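One contact in two related proteins. Structure 1 is arginase 1, mitochondrial from Arabidopsis thaliana, which hydrolyses L-arginine to urea and L-ornithine and agmatine to urea and putrescine, using two manganese ions per subunit of a homohexamer: PDB 6VSU (chain A, 2.25 Å), residues A193-Q198 and G216-E221. Structure 2 is arginase, mitochondrial from Medicago truncatula: PDB 6VSS (chain B, 1.93 Å), residues A213-Q218 and G236-E241. Both blocks share one frame: the second was fitted to the first on N, CA, C and O of the twelve residues, RMSD 0.41 Å. Numbering follows each deposited sequence.

Structure 1 (6VSU); sequences ARRLLQ and GVEQYE.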
loop_
_atom_site.group_PDB
_atom_site.type_symbol
_atom_site.label_atom_id
_atom_site.label_comp_id
_atom_site.label_asym_id
_atom_site.label_seq_id
_atom_site.Cartn_x
_atom_site.Cartn_y
_atom_site.Cartn_z
ATOM N N ALA A 193 -20.372 -32.551 -18.884
ATOM C CA ALA A 193 -21.358 -32.064 -17.903
ATOM C C ALA A 193 -22.765 -32.515 -18.291
ATOM O O ALA A 193 -23.099 -32.568 -19.466
ATOM C CB ALA A 193 -21.278 -30.570 -17.754
ATOM N N ARG A 194 -23.565 -32.837 -17.299
ATOM C CA ARG A 194 -25.020 -32.914 -17.468
ATOM C C ARG A 194 -25.590 -31.510 -17.185
ATOM O O ARG A 194 -25.919 -30.835 -18.148
ATOM C CB ARG A 194 -25.568 -34.020 -16.577
ATOM C CG ARG A 194 -27.069 -34.174 -16.750
ATOM C CD ARG A 194 -27.700 -35.113 -15.752
ATOM N NE ARG A 194 -27.486 -34.818 -14.335
ATOM C CZ ARG A 194 -27.957 -35.562 -13.320
ATOM N NH1 ARG A 194 -28.681 -36.645 -13.557
ATOM N NH2 ARG A 194 -27.696 -35.227 -12.072
ATOM N N ARG A 195 -25.620 -31.073 -15.926
ATOM C CA ARG A 195 -26.012 -29.700 -15.526
ATOM C C ARG A 195 -24.749 -28.864 -15.276
ATOM O O ARG A 195 -23.776 -29.419 -14.700
ATOM C CB ARG A 195 -26.888 -29.741 -14.285
ATOM C CG ARG A 195 -28.209 -30.459 -14.530
ATOM C CD ARG A 195 -28.980 -30.499 -13.252
ATOM N NE ARG A 195 -29.570 -29.198 -12.892
ATOM C CZ ARG A 195 -30.170 -28.931 -11.727
ATOM N NH1 ARG A 195 -30.718 -27.740 -11.512
ATOM N NH2 ARG A 195 -30.287 -29.894 -10.818
ATOM N N LEU A 196 -24.774 -27.623 -15.755
ATOM C CA LEU A 196 -23.870 -26.524 -15.376
ATOM C C LEU A 196 -24.712 -25.391 -14.789
ATOM O O LEU A 196 -25.510 -24.775 -15.528
ATOM C CB LEU A 196 -23.095 -26.052 -16.602
ATOM C CG LEU A 196 -22.132 -24.876 -16.396
ATOM C CD1 LEU A 196 -21.097 -25.161 -15.347
ATOM C CD2 LEU A 196 -21.450 -24.515 -17.713
ATOM N N LEU A 197 -24.563 -25.201 -13.477
ATOM C CA LEU A 197 -25.138 -24.075 -12.739
ATOM C C LEU A 197 -24.018 -23.049 -12.526
ATOM O O LEU A 197 -22.974 -23.416 -11.907
ATOM C CB LEU A 197 -25.626 -24.559 -11.387
ATOM C CG LEU A 197 -27.004 -25.176 -11.377
ATOM C CD1 LEU A 197 -26.944 -26.574 -11.976
ATOM C CD2 LEU A 197 -27.606 -25.192 -9.959
ATOM N N GLN A 198 -24.228 -21.853 -13.084
ATOM C CA GLN A 198 -23.318 -20.689 -13.003
ATOM C C GLN A 198 -23.973 -19.716 -12.030
ATOM O O GLN A 198 -25.104 -19.375 -12.247
ATOM C CB GLN A 198 -23.125 -20.121 -14.415
ATOM C CG GLN A 198 -22.455 -21.152 -15.304
ATOM C CD GLN A 198 -21.975 -20.506 -16.576
ATOM O OE1 GLN A 198 -22.731 -19.775 -17.233
ATOM N NE2 GLN A 198 -20.741 -20.800 -16.943
ATOM N N GLY A 216 -27.728 -25.167 -22.845
ATOM C CA GLY A 216 -28.680 -25.404 -21.742
ATOM C C GLY A 216 -28.058 -25.163 -20.380
ATOM O O GLY A 216 -28.280 -25.987 -19.446
ATOM N N VAL A 217 -27.263 -24.125 -20.267
ATOM C CA VAL A 217 -26.583 -23.737 -18.993
ATOM C C VAL A 217 -27.649 -23.077 -18.107
ATOM O O VAL A 217 -28.507 -22.366 -18.654
ATOM C CB VAL A 217 -25.409 -22.781 -19.287
ATOM C CG1 VAL A 217 -24.707 -22.278 -18.044
ATOM C CG2 VAL A 217 -24.406 -23.448 -20.170
ATOM N N GLU A 218 -27.618 -23.310 -16.809
ATOM C CA GLU A 218 -28.479 -22.603 -15.834
ATOM C C GLU A 218 -27.692 -21.433 -15.231
ATOM O O GLU A 218 -26.762 -21.705 -14.456
ATOM C CB GLU A 218 -28.924 -23.599 -14.789
ATOM C CG GLU A 218 -29.775 -24.693 -15.406
ATOM C CD GLU A 218 -29.924 -25.894 -14.482
ATOM O OE1 GLU A 218 -30.411 -25.636 -13.322
ATOM O OE2 GLU A 218 -29.469 -27.041 -14.886
ATOM N N GLN A 219 -27.993 -20.200 -15.645
ATOM C CA GLN A 219 -27.198 -19.002 -15.319
ATOM C C GLN A 219 -27.948 -18.235 -14.233
ATOM O O GLN A 219 -29.037 -17.771 -14.512
ATOM C CB GLN A 219 -26.940 -18.132 -16.549
ATOM C CG GLN A 219 -25.912 -18.777 -17.457
ATOM C CD GLN A 219 -25.575 -18.021 -18.723
ATOM O OE1 GLN A 219 -26.427 -17.326 -19.266
ATOM N NE2 GLN A 219 -24.357 -18.207 -19.228
ATOM N N TYR A 220 -27.377 -18.074 -13.047
ATOM C CA TYR A 220 -27.965 -17.249 -11.967
ATOM C C TYR A 220 -27.168 -15.941 -11.944
ATOM O O TYR A 220 -25.993 -15.985 -11.670
ATOM C CB TYR A 220 -27.999 -18.015 -10.640
ATOM C CG TYR A 220 -28.899 -19.212 -10.702
ATOM C CD1 TYR A 220 -30.249 -19.065 -10.460
ATOM C CD2 TYR A 220 -28.467 -20.439 -11.159
ATOM C CE1 TYR A 220 -31.137 -20.107 -10.624
ATOM C CE2 TYR A 220 -29.333 -21.509 -11.275
ATOM C CZ TYR A 220 -30.668 -21.351 -10.995
ATOM O OH TYR A 220 -31.575 -22.371 -11.131
ATOM N N GLU A 221 -27.811 -14.842 -12.261
ATOM C CA GLU A 221 -27.234 -13.480 -12.225
ATOM C C GLU A 221 -27.513 -12.796 -10.881
ATOM O O GLU A 221 -28.556 -13.027 -10.301
ATOM C CB GLU A 221 -27.813 -12.681 -13.375
ATOM C CG GLU A 221 -27.445 -13.261 -14.728
ATOM C CD GLU A 221 -27.979 -12.435 -15.879
ATOM O OE1 GLU A 221 -27.697 -11.232 -15.963
ATOM O OE2 GLU A 221 -28.726 -12.976 -16.675
HETATM O O HOH W 1 -27.707 -27.141 -17.183
#
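Backbone bonds Glu218 N to Leu196 O (2.9 Å), Gln198 N to Glu218 O and Tyr220 N to Gln198 O define a parallel pair: strand 193-201 and edge strand 218-221 of the chain's sheet, a beta-alpha-beta unit through helix 206-215. In the charge pairing, Arg195 grips Glu218 side-on, NE to OE2 at 2.9 Å and NH1 to OE1 at 2.8 Å, on syn lone pairs, guanidinium and carboxylate planes 7° apart. Water 1 donates to Glu218 OE2 and Gly216 O and accepts from Leu196 N. Gln219, CG beside its backbone N (chi1 -74°), extends NE2 to Gln198 OE1 (3.0 Å), amide planes 1° apart. Gln198 NE2 bonds Pro167 O and His162 ND1, its side chain about 8 Å from a bound manganese. Apolar contacts are Leu196 CD2-Val217 CG1 (4.0 Å) and Leu197 CD2-Tyr220 CE2 (4.3 Å).

Comparison
The CA atoms coincide within the error, as do the CB atoms of the three exchanged residues; Arg195(A), Leu196(A), Gln198(A), Val217(A), Glu218(A) and their counterparts keep their places. The salt bridge of Arg195(A) with Glu218(A) recurs between Arg215(B) and Glu238(B), and waters 1 and 2 occupy the same place.

From Leu197(A) to Val217(B), a gamma-branched side chain gives way to a shorter, beta-branched one: CD2 goes and CG1 of the valine comes, while CG of Leu197(A) and CG2 of Val217(B) lie 1.0 Å apart. Both are buried and touch Arg195(A)/Arg215(B) and Tyr220(A)/His240(B).

From Gln219(A) to Thr239(B), the amide atoms CD, OE1 and NE2 go and the methyl CG2 comes. OG1 of Thr239(B) falls 0.6 Å apart from CG of Gln219(A). The link is thereby replaced: Gln219(A) NE2 to Gln198(A) OE1 is 3.0 Å, Thr239(B) OG1 to Gln218(B) OE1 2.9 Å, a hydroxyl near the backbone standing in for a longer amide arm.

From Tyr220(A) to His240(B), the smaller imidazole keeps the ring position, the CD2 atoms 0.2 Å apart, and CB still touches O of Gln198(A)/Gln218(B). The phenol OH has no counterpart, and CE2 and CD1 of Tyr220(A) are replaced by nitrogens NE2 and ND1 of His240(B), each 0.5 Å apart.

Structure 2 (6VSS); sequences ARRLVQ and GVETHE.
Glu238 N to Leu216 O (3.1 Å), Gln218 N to Glu238 O and His240 N to Gln218 O are the backbone bonds that establish the parallel pairing. In the charge pairing, Arg215 grips Glu238 side-on, NE to OE2 at 3.0 Å and NH2 to OE1 at 2.7 Å, on syn lone pairs, guanidinium and carboxylate planes 5° apart. Water 2 donates to Glu238 OE2 and Gly236 O and accepts from Leu216 N. Thr239 OG1, which chi1 of -58° sets beside its own backbone N, donates to Gln218 OE1 (2.9 Å). Gln218 NE2 bonds Pro187 O and His182 ND1, its side chain about 8 Å from a bound manganese. Apolar contacts are Leu216 CD2-Val237 CG1 (3.9 Å) and Val217 CG1-His240 CD2 (4.0 Å). His240 ND1 is hydrogen-bonded to Asp248 OD2, which would help fix the ring's rotation.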
loop_
_atom_site.group_PDB
_atom_site.type_symbol
_atom_site.label_atom_id
_atom_site.label_comp_id
_atom_site.label_asym_id
_atom_site.label_seq_id
_atom_site.Cartn_x
_atom_site.Cartn_y
_atom_site.Cartn_z
ATOM N N ALA B 213 -20.181 -32.663 -18.995
ATOM C CA ALA B 213 -21.097 -32.180 -17.935
ATOM C C ALA B 213 -22.539 -32.227 -18.443
ATOM O O ALA B 213 -22.731 -32.051 -19.658
ATOM C CB ALA B 213 -20.708 -30.801 -17.492
ATOM N N ARG B 214 -23.496 -32.498 -17.549
ATOM C CA ARG B 214 -24.948 -32.450 -17.868
ATOM C C ARG B 214 -25.492 -31.094 -17.413
ATOM O O ARG B 214 -25.604 -30.225 -18.233
ATOM C CB ARG B 214 -25.653 -33.635 -17.219
ATOM C CG ARG B 214 -27.160 -33.659 -17.425
ATOM C CD ARG B 214 -27.741 -34.863 -16.713
ATOM N NE ARG B 214 -27.587 -34.692 -15.278
ATOM C CZ ARG B 214 -28.394 -35.187 -14.369
ATOM N NH1 ARG B 214 -29.430 -35.926 -14.737
ATOM N NH2 ARG B 214 -28.150 -34.941 -13.092
ATOM N N ARG B 215 -25.738 -30.916 -16.127
ATOM C CA ARG B 215 -26.095 -29.614 -15.552
ATOM C C ARG B 215 -24.822 -28.809 -15.296
ATOM O O ARG B 215 -23.734 -29.390 -15.051
ATOM C CB ARG B 215 -26.916 -29.844 -14.293
ATOM C CG ARG B 215 -28.223 -30.576 -14.581
ATOM C CD ARG B 215 -29.097 -30.661 -13.353
ATOM N NE ARG B 215 -29.469 -29.343 -12.883
ATOM C CZ ARG B 215 -29.847 -29.068 -11.642
ATOM N NH1 ARG B 215 -29.914 -30.013 -10.714
ATOM N NH2 ARG B 215 -30.175 -27.835 -11.330
ATOM N N LEU B 216 -24.927 -27.520 -15.534
ATOM C CA LEU B 216 -23.889 -26.533 -15.191
ATOM C C LEU B 216 -24.636 -25.405 -14.506
ATOM O O LEU B 216 -25.358 -24.677 -15.179
ATOM C CB LEU B 216 -23.193 -26.063 -16.459
ATOM C CG LEU B 216 -22.323 -24.808 -16.335
ATOM C CD1 LEU B 216 -21.345 -24.905 -15.178
ATOM C CD2 LEU B 216 -21.593 -24.590 -17.660
ATOM N N VAL B 217 -24.513 -25.302 -13.213
ATOM C CA VAL B 217 -25.252 -24.276 -12.434
ATOM C C VAL B 217 -24.266 -23.170 -12.118
ATOM O O VAL B 217 -23.294 -23.496 -11.449
ATOM C CB VAL B 217 -25.828 -24.901 -11.168
ATOM C CG1 VAL B 217 -26.612 -23.891 -10.360
ATOM C CG2 VAL B 217 -26.657 -26.112 -11.522
ATOM N N GLN B 218 -24.476 -21.974 -12.669
ATOM C CA GLN B 218 -23.500 -20.867 -12.580
ATOM C C GLN B 218 -24.056 -19.873 -11.585
ATOM O O GLN B 218 -25.228 -19.482 -11.724
ATOM C CB GLN B 218 -23.273 -20.205 -13.939
ATOM C CG GLN B 218 -22.940 -21.209 -15.039
ATOM C CD GLN B 218 -22.318 -20.550 -16.255
ATOM O OE1 GLN B 218 -22.915 -19.680 -16.901
ATOM N NE2 GLN B 218 -21.086 -20.921 -16.549
ATOM N N GLY B 236 -28.222 -25.333 -22.673
ATOM C CA GLY B 236 -29.151 -25.408 -21.532
ATOM C C GLY B 236 -28.417 -25.185 -20.209
ATOM O O GLY B 236 -28.688 -25.902 -19.224
ATOM N N VAL B 237 -27.517 -24.214 -20.179
ATOM C CA VAL B 237 -26.757 -23.834 -18.961
ATOM C C VAL B 237 -27.698 -23.091 -18.040
ATOM O O VAL B 237 -28.426 -22.222 -18.517
ATOM C CB VAL B 237 -25.550 -22.945 -19.288
ATOM C CG1 VAL B 237 -24.849 -22.482 -18.003
ATOM C CG2 VAL B 237 -24.574 -23.641 -20.221
ATOM N N GLU B 238 -27.653 -23.415 -16.761
ATOM C CA GLU B 238 -28.461 -22.731 -15.732
ATOM C C GLU B 238 -27.672 -21.541 -15.201
ATOM O O GLU B 238 -27.157 -21.625 -14.073
ATOM C CB GLU B 238 -28.798 -23.711 -14.624
ATOM C CG GLU B 238 -29.908 -24.648 -15.013
ATOM C CD GLU B 238 -29.939 -25.817 -14.084
ATOM O OE1 GLU B 238 -30.347 -25.628 -12.913
ATOM O OE2 GLU B 238 -29.476 -26.877 -14.515
ATOM N N THR B 239 -27.627 -20.447 -15.937
ATOM C CA THR B 239 -26.856 -19.257 -15.514
ATOM C C THR B 239 -27.675 -18.437 -14.522
ATOM O O THR B 239 -28.677 -17.888 -14.931
ATOM C CB THR B 239 -26.452 -18.437 -16.728
ATOM O OG1 THR B 239 -25.688 -19.317 -17.551
ATOM C CG2 THR B 239 -25.675 -17.189 -16.378
ATOM N N HIS B 240 -27.215 -18.245 -13.295
ATOM C CA HIS B 240 -27.862 -17.317 -12.353
ATOM C C HIS B 240 -27.064 -16.019 -12.277
ATOM O O HIS B 240 -25.942 -16.037 -11.758
ATOM C CB HIS B 240 -28.051 -17.998 -10.996
ATOM C CG HIS B 240 -28.890 -19.218 -11.071
ATOM N ND1 HIS B 240 -30.256 -19.167 -10.921
ATOM C CD2 HIS B 240 -28.597 -20.512 -11.324
ATOM C CE1 HIS B 240 -30.763 -20.384 -11.070
ATOM N NE2 HIS B 240 -29.792 -21.210 -11.322
ATOM N N GLU B 241 -27.688 -14.911 -12.677
ATOM C CA GLU B 241 -27.101 -13.541 -12.666
ATOM C C GLU B 241 -27.328 -12.843 -11.316
ATOM O O GLU B 241 -28.393 -13.082 -10.657
ATOM C CB GLU B 241 -27.712 -12.783 -13.832
ATOM C CG GLU B 241 -27.299 -13.375 -15.173
ATOM C CD GLU B 241 -27.919 -12.635 -16.363
ATOM O OE1 GLU B 241 -27.818 -11.378 -16.411
ATOM O OE2 GLU B 241 -28.502 -13.306 -17.238
HETATM O O HOH W 2 -27.498 -27.083 -16.837
#